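PDB 5A9C: polyhedrin, which forms the crystalline lattice of cypovirus polyhedra, the occlusion bodies that embed and protect virus particles outside the insect host. Local coordinates for the interface of chains A and B. Coordinates in Å, arbitrary orientation; residue numbers count along the deposited sequence, not the author numbering. Chains: chain A/B, Polyhedrin.

The three contacts are neighbouring patches of one interface between two copies of an engineered polyhedrin that lacks its base domain. The centres of their C-alpha atoms lie about 11 Å apart for contacts 1 and 2, and about 12 Å apart for the other two pairs. Contacts 1 and 2 share A:Leu105 and A:Trp110; contacts 2 and 3 share A:Gly104. Chain B strand 38-45 joins contacts 1 and 2, and strand 176-182 joins contacts 2 and 3. The interface is not an exact two-fold, so each copy offers a different surface. The deposited assembly is a trimer, and such pairing may help to build the polyhedron.

Contact 1: the interface of chains A and B. Residues chain A 105, 110, 113-115; chain B 30, 35-38.
The backbone carbonyl oxygen of B:Ala30 takes a hydrogen bond from A:Arg114 NH2, a terminal guanidinium nitrogen, at 3.0 Å. NH2 meets this carbonyl 29° out of its plane. The other terminal nitrogen, NH1, adds a weak bond to the same oxygen. A:Arg114 NH1 also donates to A:Ala113 O in its own chain at 3.0 Å. That bond is nearly straight, 167° at the hydrogen. The oxygen lies in the guanidinium plane, but the nitrogen stands above the carbonyl plane. The bond helps to fix the rotation of the group.

The A:Arg114 chain is bent at chi2 (86°), which brings its guanidinium to the 3-10 helix 30-32 of chain B. A:Arg114 CG passes B:Asp35 OD2, a carboxylate oxygen, at 3.4 Å. The two side chains cross at about a right angle. The charged groups do not touch, but the opposite charges may attract.

Beside them, A:Arg114 and B:Ala36 form an antiparallel beta bridge. A:Ala115 N donates to B:Asp35 O at 3.1 Å. B:Met37 N gives A:Ala113 O a weak bond. The B:Met37 chain curls at chi2 and chi3, with CG 3.7 Å from A:Arg114 CA and SD near A:Ala115. B:Met37 O sits in plane at the indole edge, 3.4 Å from A:Trp110 CZ3. A water links A:Trp110 O to B:Met37 O. Together these bonds tie a loop of chain A to the segment before strand 38-45 of chain B, and may help to hold the assembly together.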
loop_
_atom_site.group_PDB
_atom_site.type_symbol
_atom_site.label_atom_id
_atom_site.label_comp_id
_atom_site.label_asym_id
_atom_site.label_seq_id
_atom_site.Cartn_x
_atom_site.Cartn_y
_atom_site.Cartn_z
ATOM N N LEU A 105 -9.415 -15.351 0.255
ATOM C CA LEU A 105 -10.034 -15.938 1.441
ATOM C C LEU A 105 -9.513 -17.345 1.717
ATOM O O LEU A 105 -9.281 -18.116 0.788
ATOM C CB LEU A 105 -11.556 -15.972 1.274
ATOM C CG LEU A 105 -12.285 -14.627 1.283
ATOM C CD1 LEU A 105 -13.736 -14.802 0.862
ATOM C CD2 LEU A 105 -12.191 -13.985 2.660
ATOM N N TRP A 110 -16.699 -15.968 3.653
ATOM C CA TRP A 110 -15.875 -14.954 4.306
ATOM C C TRP A 110 -16.219 -14.793 5.784
ATOM O O TRP A 110 -15.367 -14.407 6.587
ATOM C CB TRP A 110 -15.987 -13.600 3.587
ATOM C CG TRP A 110 -17.287 -12.874 3.826
ATOM C CD1 TRP A 110 -18.404 -12.920 3.049
ATOM C CD2 TRP A 110 -17.594 -11.988 4.916
ATOM N NE1 TRP A 110 -19.390 -12.123 3.584
ATOM C CE2 TRP A 110 -18.919 -11.541 4.730
ATOM C CE3 TRP A 110 -16.880 -11.535 6.030
ATOM C CZ2 TRP A 110 -19.544 -10.664 5.616
ATOM C CZ3 TRP A 110 -17.504 -10.662 6.910
ATOM C CH2 TRP A 110 -18.822 -10.235 6.696
ATOM N N ALA A 113 -13.941 -17.009 7.499
ATOM C CA ALA A 113 -12.543 -16.890 7.113
ATOM C C ALA A 113 -11.810 -16.062 8.162
ATOM O O ALA A 113 -12.439 -15.338 8.932
ATOM C CB ALA A 113 -12.428 -16.241 5.754
ATOM N N ARG A 114 -10.484 -16.164 8.184
ATOM C CA ARG A 114 -9.671 -15.438 9.156
ATOM C C ARG A 114 -8.409 -14.873 8.507
ATOM O O ARG A 114 -8.111 -15.168 7.353
ATOM C CB ARG A 114 -9.285 -16.346 10.328
ATOM C CG ARG A 114 -10.284 -16.363 11.486
ATOM C CD ARG A 114 -11.407 -17.367 11.271
ATOM N NE ARG A 114 -12.294 -17.420 12.430
ATOM C CZ ARG A 114 -13.412 -16.710 12.550
ATOM N NH1 ARG A 114 -13.793 -15.898 11.572
ATOM N NH2 ARG A 114 -14.153 -16.818 13.643
ATOM N N ALA A 115 -7.665 -14.067 9.258
ATOM C CA ALA A 115 -6.441 -13.462 8.742
ATOM C C ALA A 115 -5.495 -14.532 8.205
ATOM O O ALA A 115 -4.852 -14.341 7.174
ATOM C CB ALA A 115 -5.759 -12.632 9.824
ATOM N N ALA B 30 -19.137 -15.803 13.964
ATOM C CA ALA B 30 -17.730 -15.953 13.599
ATOM C C ALA B 30 -17.049 -14.633 13.209
ATOM O O ALA B 30 -15.882 -14.418 13.531
ATOM C CB ALA B 30 -17.567 -16.995 12.491
ATOM N N ASP B 35 -9.675 -12.084 15.012
ATOM C CA ASP B 35 -8.933 -12.176 13.758
ATOM C C ASP B 35 -9.848 -12.522 12.591
ATOM O O ASP B 35 -9.397 -13.026 11.560
ATOM C CB ASP B 35 -7.795 -13.194 13.865
ATOM C CG ASP B 35 -8.291 -14.624 13.901
ATOM O OD1 ASP B 35 -9.370 -14.867 14.483
ATOM O OD2 ASP B 35 -7.600 -15.504 13.344
ATOM N N ALA B 36 -11.136 -12.245 12.757
ATOM C CA ALA B 36 -12.105 -12.496 11.702
ATOM C C ALA B 36 -11.869 -11.561 10.526
ATOM O O ALA B 36 -11.255 -10.501 10.669
ATOM C CB ALA B 36 -13.528 -12.335 12.231
ATOM N N MET B 37 -12.354 -11.964 9.358
ATOM C CA MET B 37 -12.270 -11.122 8.179
ATOM C C MET B 37 -13.456 -10.170 8.107
ATOM O O MET B 37 -14.566 -10.502 8.526
ATOM C CB MET B 37 -12.201 -11.977 6.911
ATOM C CG MET B 37 -10.956 -12.843 6.821
ATOM S SD MET B 37 -9.434 -11.879 6.749
ATOM C CE MET B 37 -9.597 -11.136 5.130
ATOM N N MET B 38 -13.201 -8.973 7.591
ATOM C CA MET B 38 -14.260 -8.039 7.248
ATOM C C MET B 38 -14.302 -7.917 5.733
ATOM O O MET B 38 -13.358 -8.312 5.045
ATOM C CB MET B 38 -14.014 -6.673 7.893
ATOM C CG MET B 38 -14.278 -6.637 9.391
ATOM S SD MET B 38 -13.646 -5.138 10.171
ATOM C CE MET B 38 -11.886 -5.441 10.055
HETATM O O HOH W 1 -15.235 -13.105 9.324
#

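Contact 2: the interface of chains A and B. Residues chain A 102-105, 110; chain B 39, 55, 57, 178, 180, 191.
A loop of chain A, residues 102-105, and the 3-10 helix 110-112 lie against strands 38-45, 51-58 and 176-182 and helix 185-195 of chain B. B:Asn178 ND2, the side-chain amide nitrogen, donates to A:Met102 O at 2.7 Å. The bond is bent: ND2 meets an in-plane lone pair, but the oxygen is tilted 32° from the amide plane, and A:Met102 is poorly ordered. B:Asn178 ND2 also bonds a water at 3.0 Å, which meets A:His103 O and B:Asp55 O.

B:Arg39 NH2 stands above the imidazole plane, out past the rim, 3.6 Å from A:His103 ND1. A:Met102 CG lies on the other face. B:Tyr191 OH lies off the ND1-CE1 edge, 3.4 Å from A:His103 CE1; these side chains slide past each other in opposite directions. These are contacts, not bonds.

B:Asp55 positions both partners from within chain B. B:Arg39 grips its carboxylate side-on, NE to OD1 and NH2 to OD2, the latter a salt bridge of 2.7 Å. B:Tyr191 OH donates to OD2 from the anti side. These bonds fix the rotation of the guanidinium, and the carboxylate may offset its charge.

The extended B:Arg39 chain, CG anti to the backbone N (chi1 -166°), puts its CB over the centre of one indole face of A:Trp110, 4.1 Å above the plane. The guanidinium stands almost perpendicular to the ring. A:Leu105 CD2 meets B:Val57 CG1 at 4.0 Å. The patch joins chain A to the chain B sheet and helix and may stabilise the polyhedrin assembly.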
loop_
_atom_site.group_PDB
_atom_site.type_symbol
_atom_site.label_atom_id
_atom_site.label_comp_id
_atom_site.label_asym_id
_atom_site.label_seq_id
_atom_site.Cartn_x
_atom_site.Cartn_y
_atom_site.Cartn_z
ATOM N N MET A 102 -9.646 -17.093 -5.044
ATOM C CA MET A 102 -9.557 -15.949 -5.943
ATOM C C MET A 102 -9.815 -14.624 -5.227
ATOM O O MET A 102 -9.392 -13.565 -5.695
ATOM C CB MET A 102 -10.517 -16.109 -7.125
ATOM C CG MET A 102 -11.981 -15.962 -6.765
ATOM S SD MET A 102 -13.066 -16.139 -8.196
ATOM C CE MET A 102 -12.719 -17.829 -8.675
ATOM N N HIS A 103 -10.502 -14.687 -4.089
ATOM C CA HIS A 103 -10.869 -13.485 -3.346
ATOM C C HIS A 103 -9.889 -13.174 -2.218
ATOM O O HIS A 103 -10.027 -12.162 -1.528
ATOM C CB HIS A 103 -12.285 -13.619 -2.781
ATOM C CG HIS A 103 -13.323 -13.905 -3.821
ATOM N ND1 HIS A 103 -13.950 -12.912 -4.541
ATOM C CD2 HIS A 103 -13.839 -15.076 -4.268
ATOM C CE1 HIS A 103 -14.808 -13.458 -5.387
ATOM N NE2 HIS A 103 -14.758 -14.769 -5.240
ATOM N N GLY A 104 -8.901 -14.042 -2.034
ATOM C CA GLY A 104 -7.937 -13.876 -0.962
ATOM C C GLY A 104 -8.432 -14.462 0.348
ATOM O O GLY A 104 -7.934 -14.125 1.424
ATOM N N LEU A 105 -9.415 -15.351 0.255
ATOM C CA LEU A 105 -10.034 -15.938 1.441
ATOM C C LEU A 105 -9.513 -17.345 1.717
ATOM O O LEU A 105 -9.281 -18.116 0.788
ATOM C CB LEU A 105 -11.556 -15.972 1.274
ATOM C CG LEU A 105 -12.285 -14.627 1.283
ATOM C CD1 LEU A 105 -13.736 -14.802 0.862
ATOM C CD2 LEU A 105 -12.191 -13.985 2.660
ATOM N N TRP A 110 -16.699 -15.968 3.653
ATOM C CA TRP A 110 -15.875 -14.954 4.306
ATOM C C TRP A 110 -16.219 -14.793 5.784
ATOM O O TRP A 110 -15.367 -14.407 6.587
ATOM C CB TRP A 110 -15.987 -13.600 3.587
ATOM C CG TRP A 110 -17.287 -12.874 3.826
ATOM C CD1 TRP A 110 -18.404 -12.920 3.049
ATOM C CD2 TRP A 110 -17.594 -11.988 4.916
ATOM N NE1 TRP A 110 -19.390 -12.123 3.584
ATOM C CE2 TRP A 110 -18.919 -11.541 4.730
ATOM C CE3 TRP A 110 -16.880 -11.535 6.030
ATOM C CZ2 TRP A 110 -19.544 -10.664 5.616
ATOM C CZ3 TRP A 110 -17.504 -10.662 6.910
ATOM C CH2 TRP A 110 -18.822 -10.235 6.696
ATOM N N ARG B 39 -15.396 -7.387 5.203
ATOM C CA ARG B 39 -15.523 -7.267 3.761
ATOM C C ARG B 39 -16.201 -5.968 3.378
ATOM O O ARG B 39 -17.343 -5.710 3.762
ATOM C CB ARG B 39 -16.290 -8.458 3.182
ATOM C CG ARG B 39 -16.180 -8.578 1.669
ATOM C CD ARG B 39 -16.690 -9.925 1.200
ATOM N NE ARG B 39 -16.376 -10.174 -0.203
ATOM C CZ ARG B 39 -16.475 -11.365 -0.783
ATOM N NH1 ARG B 39 -16.872 -12.418 -0.078
ATOM N NH2 ARG B 39 -16.170 -11.510 -2.066
ATOM N N ASP B 55 -13.633 -5.065 -4.415
ATOM C CA ASP B 55 -13.979 -5.958 -3.315
ATOM C C ASP B 55 -12.782 -6.191 -2.397
ATOM O O ASP B 55 -11.791 -6.799 -2.803
ATOM C CB ASP B 55 -14.453 -7.288 -3.898
ATOM C CG ASP B 55 -15.074 -8.202 -2.864
ATOM O OD1 ASP B 55 -14.890 -7.964 -1.654
ATOM O OD2 ASP B 55 -15.741 -9.170 -3.279
ATOM N N VAL B 57 -11.255 -7.692 1.220
ATOM C CA VAL B 57 -11.338 -8.459 2.456
ATOM C C VAL B 57 -10.095 -8.185 3.297
ATOM O O VAL B 57 -8.985 -8.107 2.770
ATOM C CB VAL B 57 -11.532 -9.969 2.211
ATOM C CG1 VAL B 57 -12.825 -10.211 1.448
ATOM C CG2 VAL B 57 -10.351 -10.559 1.455
ATOM N N ASN B 178 -9.996 -7.259 -4.934
ATOM C CA ASN B 178 -10.317 -7.781 -6.254
ATOM C C ASN B 178 -11.187 -6.797 -7.017
ATOM O O ASN B 178 -12.058 -6.142 -6.442
ATOM C CB ASN B 178 -11.008 -9.141 -6.167
ATOM C CG ASN B 178 -10.028 -10.290 -6.223
ATOM O OD1 ASN B 178 -9.468 -10.591 -7.279
ATOM N ND2 ASN B 178 -9.814 -10.940 -5.086
ATOM N N ILE B 180 -13.896 -6.572 -10.024
ATOM C CA ILE B 180 -14.798 -7.439 -10.763
ATOM C C ILE B 180 -15.719 -6.628 -11.661
ATOM O O ILE B 180 -16.334 -5.655 -11.221
ATOM C CB ILE B 180 -15.639 -8.295 -9.805
ATOM C CG1 ILE B 180 -14.721 -9.002 -8.806
ATOM C CG2 ILE B 180 -16.487 -9.299 -10.581
ATOM C CD1 ILE B 180 -15.451 -9.774 -7.755
ATOM N N TYR B 191 -24.161 -11.991 -7.259
ATOM C CA TYR B 191 -22.824 -11.977 -6.680
ATOM C C TYR B 191 -22.900 -11.613 -5.199
ATOM O O TYR B 191 -22.295 -12.275 -4.356
ATOM C CB TYR B 191 -21.931 -10.981 -7.423
ATOM C CG TYR B 191 -20.529 -10.892 -6.871
ATOM C CD1 TYR B 191 -19.521 -11.718 -7.350
ATOM C CD2 TYR B 191 -20.211 -9.982 -5.871
ATOM C CE1 TYR B 191 -18.236 -11.642 -6.848
ATOM C CE2 TYR B 191 -18.929 -9.901 -5.362
ATOM C CZ TYR B 191 -17.947 -10.732 -5.855
ATOM O OH TYR B 191 -16.668 -10.654 -5.352
HETATM O O HOH W 2 -11.098 -9.888 -2.575
#

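Contact 3: the interface of chains A and B. Residues chain A 63-65, 104, 116, 147-148; chain B 174-176.
Apolar contacts dominate this patch, where B:Ile174 and B:Cys176 press against chain A. The ethyl branch of B:Ile174 does most of the touching. Its tip, B:Ile174 CD1, comes to the rim of the indole's benzo part, tilted out of its plane, 3.5 Å from A:Trp116 CZ2. The two side chains cross at about a right angle. B:Ile174 CG1 packs 3.6 Å from A:Lys63 CB. Here the lysine and isoleucine chains run alongside each other in opposite directions. CG1 is anti to the carbonyl carbon and CD1 continues the chain fully extended (chi2 -179°), which carries the tip to the tryptophan. The other branch, B:Ile174 CG2, rests 3.9 Å from A:Phe65 CB.

A CH-pi contact forms the second kind. B:Cys176 CB lies over the centre of one face of the A:Phe65 ring, 3.6 Å from the centroid. The sulfur B:Cys176 SG lies toward the rim, 3.4 Å from A:Phe65 CD1. A:Lys147 CG, of the same chain, meets this ring in plane at its edge.

Polar links across the chains are absent: the nitrogen and oxygen atoms of each side lie beyond bonding distance of the other. Within chain B the thiol of B:Cys176 makes a weak bond to B:Ile174 O. Within chain A, the side-chain nitrogen NZ of A:Lys147 sits 4.2 Å above one face of A:Trp116, toward the rim. The patch joins chain A strands 61-66 and 145-151 and nearby loops to residues 174-176 of chain B, the loop end and first residue of strand 176-182.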
loop_
_atom_site.group_PDB
_atom_site.type_symbol
_atom_site.label_atom_id
_atom_site.label_comp_id
_atom_site.label_asym_id
_atom_site.label_seq_id
_atom_site.Cartn_x
_atom_site.Cartn_y
_atom_site.Cartn_z
ATOM N N LYS A 63 3.969 -7.542 4.030
ATOM C CA LYS A 63 2.678 -8.193 3.852
ATOM C C LYS A 63 2.356 -8.234 2.365
ATOM O O LYS A 63 2.242 -7.191 1.721
ATOM C CB LYS A 63 1.581 -7.433 4.605
ATOM C CG LYS A 63 1.786 -7.366 6.106
ATOM C CD LYS A 63 0.739 -6.481 6.764
ATOM C CE LYS A 63 0.755 -5.083 6.165
ATOM N NZ LYS A 63 -0.249 -4.190 6.800
ATOM N N VAL A 64 2.218 -9.435 1.816
ATOM C CA VAL A 64 1.988 -9.580 0.385
ATOM C C VAL A 64 0.675 -10.280 0.075
ATOM O O VAL A 64 0.331 -11.278 0.699
ATOM C CB VAL A 64 3.121 -10.384 -0.291
ATOM C CG1 VAL A 64 2.800 -10.619 -1.761
ATOM C CG2 VAL A 64 4.440 -9.660 -0.142
ATOM N N PHE A 65 -0.059 -9.734 -0.888
ATOM C CA PHE A 65 -1.174 -10.444 -1.500
ATOM C C PHE A 65 -1.057 -10.329 -3.007
ATOM O O PHE A 65 -1.203 -9.246 -3.573
ATOM C CB PHE A 65 -2.529 -9.903 -1.040
ATOM C CG PHE A 65 -3.700 -10.482 -1.803
ATOM C CD1 PHE A 65 -4.135 -11.773 -1.559
ATOM C CD2 PHE A 65 -4.355 -9.736 -2.772
ATOM C CE1 PHE A 65 -5.203 -12.311 -2.259
ATOM C CE2 PHE A 65 -5.427 -10.269 -3.475
ATOM C CZ PHE A 65 -5.851 -11.557 -3.218
ATOM N N GLY A 104 -8.901 -14.042 -2.034
ATOM C CA GLY A 104 -7.937 -13.876 -0.962
ATOM C C GLY A 104 -8.432 -14.462 0.348
ATOM O O GLY A 104 -7.934 -14.125 1.424
ATOM N N TRP A 116 -5.416 -15.654 8.914
ATOM C CA TRP A 116 -4.644 -16.807 8.458
ATOM C C TRP A 116 -5.407 -18.103 8.733
ATOM O O TRP A 116 -6.171 -18.189 9.695
ATOM C CB TRP A 116 -3.261 -16.831 9.114
ATOM C CG TRP A 116 -2.451 -15.613 8.790
ATOM C CD1 TRP A 116 -2.327 -14.487 9.547
ATOM C CD2 TRP A 116 -1.677 -15.388 7.605
ATOM N NE1 TRP A 116 -1.518 -13.576 8.912
ATOM C CE2 TRP A 116 -1.103 -14.106 7.719
ATOM C CE3 TRP A 116 -1.407 -16.149 6.463
ATOM C CZ2 TRP A 116 -0.276 -13.568 6.735
ATOM C CZ3 TRP A 116 -0.588 -15.611 5.485
ATOM C CH2 TRP A 116 -0.031 -14.335 5.629
ATOM N N LYS A 147 -0.492 -15.305 -0.344
ATOM C CA LYS A 147 -0.268 -14.372 0.752
ATOM C C LYS A 147 1.037 -14.717 1.446
ATOM O O LYS A 147 1.297 -15.884 1.736
ATOM C CB LYS A 147 -1.416 -14.443 1.760
ATOM C CG LYS A 147 -2.726 -13.874 1.259
ATOM C CD LYS A 147 -3.884 -14.281 2.160
ATOM C CE LYS A 147 -3.638 -13.903 3.614
ATOM N NZ LYS A 147 -4.704 -14.460 4.498
ATOM N N VAL A 148 1.863 -13.707 1.698
ATOM C CA VAL A 148 3.120 -13.922 2.408
ATOM C C VAL A 148 3.283 -12.915 3.540
ATOM O O VAL A 148 2.963 -11.735 3.384
ATOM C CB VAL A 148 4.337 -13.818 1.469
ATOM C CG1 VAL A 148 5.629 -14.098 2.232
ATOM C CG2 VAL A 148 4.190 -14.778 0.295
ATOM N N ILE B 174 -3.495 -7.853 6.142
ATOM C CA ILE B 174 -3.277 -7.944 4.704
ATOM C C ILE B 174 -4.588 -7.719 3.963
ATOM O O ILE B 174 -5.471 -8.579 3.972
ATOM C CB ILE B 174 -2.700 -9.321 4.298
ATOM C CG1 ILE B 174 -1.315 -9.531 4.916
ATOM C CG2 ILE B 174 -2.638 -9.449 2.784
ATOM C CD1 ILE B 174 -0.670 -10.852 4.530
ATOM N N VAL B 175 -4.717 -6.555 3.334
ATOM C CA VAL B 175 -5.902 -6.237 2.548
ATOM C C VAL B 175 -5.849 -6.944 1.198
ATOM O O VAL B 175 -4.877 -6.810 0.452
ATOM C CB VAL B 175 -6.046 -4.716 2.323
ATOM C CG1 VAL B 175 -7.234 -4.422 1.415
ATOM C CG2 VAL B 175 -6.194 -3.993 3.656
ATOM N N CYS B 176 -6.896 -7.703 0.891
ATOM C CA CYS B 176 -6.950 -8.454 -0.356
ATOM C C CYS B 176 -8.023 -7.897 -1.282
ATOM O O CYS B 176 -9.205 -8.201 -1.122
ATOM C CB CYS B 176 -7.219 -9.929 -0.072
ATOM S SG CYS B 176 -6.028 -10.671 1.046
#